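Local coordinates for SusD superfamily protein (Bacteroides fragilis NCTC 9343, PDB 3NQP) that probably binds glycans at the bacterial outer membrane, as a SusD-family partner in nutrient capture and uptake, at residues L389-N394 against T433-I438. Sequence-based numbering, arbitrary orientation.
Sequences LAEIAN and TNELAI
N394 reaches across to N434 and E435 with both ends of its amide. CG is anti to the backbone N (chi1 -160°), directed toward helix 431-445, and from there ND2 donates to E435 OE1 at 2.9 Å. That bond is nearly straight, 165° at the hydrogen, and the acceptor lies close to the amide plane of N394; on the glutamate side the donor arrives from the anti side, tilted from the carboxylate plane. The other end is gripped less squarely: N434 ND2 approaches N394 OD1 at 3.3 Å from above the carbonyl plane, the two amides standing almost perpendicular. N434 is itself anchored by Y425 OH at OD1 and by T428 O, to which ND2 also donates. F431 O also accepts from N394 ND2, so three partners fix the rotation of this buried amide. The two helices run antiparallel (171° between the segment axes, 9.9 Å apart) within the alpha-helical, TPR-related part of the SusD fold, and N434 additionally touches helix 399-414, which lies between them in sequence. One turn further along, I438 supplies the apolar part of the contact. Its CD1 lies 3.4 Å from A390 O and 3.9 Å from A390 CB, packing against the backbone carbonyl of A390 as well as its methyl. E435, bent at chi2, turns its carboxylate back toward helix 382-396, where a water donates to both E435 OE1 and E391 O. E435 OE2 stands 4.4 Å from E391 OE2; K216 forms salt bridges with both oxygens, which probably offsets the repulsion, while R458 pairs with E391 OE1.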
loop_
_atom_site.group_PDB
_atom_site.type_symbol
_atom_site.label_atom_id
_atom_site.label_comp_id
_atom_site.label_asym_id
_atom_site.label_seq_id
_atom_site.Cartn_x
_atom_site.Cartn_y
_atom_site.Cartn_z
ATOM N N LEU A 389 -6.535 -6.342 -12.463
ATOM C CA LEU A 389 -7.280 -6.998 -13.545
ATOM C C LEU A 389 -6.376 -7.900 -14.361
ATOM O O LEU A 389 -6.808 -8.949 -14.811
ATOM C CB LEU A 389 -7.944 -5.954 -14.445
ATOM C CG LEU A 389 -9.230 -5.345 -13.883
ATOM C CD1 LEU A 389 -9.667 -4.094 -14.629
ATOM C CD2 LEU A 389 -10.328 -6.365 -13.860
ATOM N N ALA A 390 -5.099 -7.525 -14.520
ATOM C CA ALA A 390 -4.136 -8.428 -15.154
ATOM C C ALA A 390 -4.003 -9.761 -14.377
ATOM O O ALA A 390 -3.929 -10.857 -14.973
ATOM C CB ALA A 390 -2.778 -7.758 -15.315
ATOM N N GLU A 391 -3.928 -9.658 -13.051
ATOM C CA GLU A 391 -3.822 -10.840 -12.214
ATOM C C GLU A 391 -5.082 -11.717 -12.337
ATOM O O GLU A 391 -4.969 -12.928 -12.447
ATOM C CB GLU A 391 -3.567 -10.450 -10.766
ATOM C CG GLU A 391 -3.351 -11.645 -9.851
ATOM C CD GLU A 391 -2.898 -11.233 -8.479
ATOM O OE1 GLU A 391 -2.312 -10.128 -8.391
ATOM O OE2 GLU A 391 -3.131 -12.013 -7.516
ATOM N N ILE A 392 -6.267 -11.097 -12.384
ATOM C CA ILE A 392 -7.521 -11.848 -12.598
ATOM C C ILE A 392 -7.460 -12.551 -13.970
ATOM O O ILE A 392 -7.774 -13.750 -14.078
ATOM C CB ILE A 392 -8.769 -10.933 -12.489
ATOM C CG1 ILE A 392 -8.976 -10.467 -11.030
ATOM C CG2 ILE A 392 -10.000 -11.670 -12.999
ATOM C CD1 ILE A 392 -10.000 -9.237 -10.823
ATOM N N ALA A 393 -7.020 -11.817 -15.000
ATOM C CA ALA A 393 -6.841 -12.364 -16.339
ATOM C C ALA A 393 -5.950 -13.615 -16.323
ATOM O O ALA A 393 -6.274 -14.661 -16.916
ATOM C CB ALA A 393 -6.239 -11.260 -17.320
ATOM N N ASN A 394 -4.830 -13.518 -15.632
ATOM C CA ASN A 394 -3.940 -14.661 -15.528
ATOM C C ASN A 394 -4.684 -15.868 -14.911
ATOM O O ASN A 394 -4.503 -16.985 -15.385
ATOM C CB ASN A 394 -2.655 -14.369 -14.729
ATOM C CG ASN A 394 -1.562 -15.370 -15.024
ATOM O OD1 ASN A 394 -1.556 -15.955 -16.105
ATOM N ND2 ASN A 394 -0.618 -15.559 -14.084
ATOM N N THR A 433 5.168 -17.088 -16.051
ATOM C CA THR A 433 5.837 -15.915 -16.671
ATOM C C THR A 433 4.917 -14.702 -16.489
ATOM O O THR A 433 5.375 -13.618 -16.158
ATOM C CB THR A 433 6.121 -16.178 -18.139
ATOM O OG1 THR A 433 6.900 -17.359 -18.232
ATOM C CG2 THR A 433 6.900 -14.979 -18.849
ATOM N N ASN A 434 3.613 -14.894 -16.722
ATOM C CA ASN A 434 2.617 -13.864 -16.541
ATOM C C ASN A 434 2.540 -13.370 -15.096
ATOM O O ASN A 434 2.543 -12.165 -14.854
ATOM C CB ASN A 434 1.224 -14.351 -16.927
ATOM C CG ASN A 434 1.006 -14.448 -18.444
ATOM O OD1 ASN A 434 1.575 -13.685 -19.248
ATOM N ND2 ASN A 434 0.171 -15.398 -18.831
ATOM N N GLU A 435 2.410 -14.281 -14.129
ATOM C CA GLU A 435 2.323 -13.870 -12.702
ATOM C C GLU A 435 3.552 -13.058 -12.298
ATOM O O GLU A 435 3.443 -12.008 -11.661
ATOM C CB GLU A 435 2.181 -15.095 -11.793
ATOM C CG GLU A 435 1.653 -14.776 -10.443
ATOM C CD GLU A 435 0.128 -14.768 -10.381
ATOM O OE1 GLU A 435 -0.540 -14.526 -11.414
ATOM O OE2 GLU A 435 -0.412 -15.011 -9.289
ATOM N N LEU A 436 4.745 -13.523 -12.674
ATOM C CA LEU A 436 5.973 -12.798 -12.344
ATOM C C LEU A 436 6.085 -11.452 -13.051
ATOM O O LEU A 436 6.599 -10.493 -12.479
ATOM C CB LEU A 436 7.208 -13.656 -12.563
ATOM C CG LEU A 436 7.314 -14.948 -11.725
ATOM C CD1 LEU A 436 8.462 -15.845 -12.210
ATOM C CD2 LEU A 436 7.419 -14.665 -10.161
ATOM N N ALA A 437 5.631 -11.392 -14.288
ATOM C CA ALA A 437 5.589 -10.143 -15.041
ATOM C C ALA A 437 4.680 -9.112 -14.344
ATOM O O ALA A 437 5.001 -7.916 -14.328
ATOM C CB ALA A 437 5.150 -10.398 -16.513
ATOM N N ILE A 438 3.582 -9.569 -13.752
ATOM C CA ILE A 438 2.610 -8.684 -13.089
ATOM C C ILE A 438 3.252 -8.225 -11.779
ATOM O O ILE A 438 3.284 -7.030 -11.487
ATOM C CB ILE A 438 1.243 -9.363 -12.837
ATOM C CG1 ILE A 438 0.479 -9.625 -14.154
ATOM C CG2 ILE A 438 0.350 -8.503 -11.874
ATOM C CD1 ILE A 438 -0.694 -10.707 -13.957
HETATM O O HOH W 1 -3.312 -14.840 -11.117
#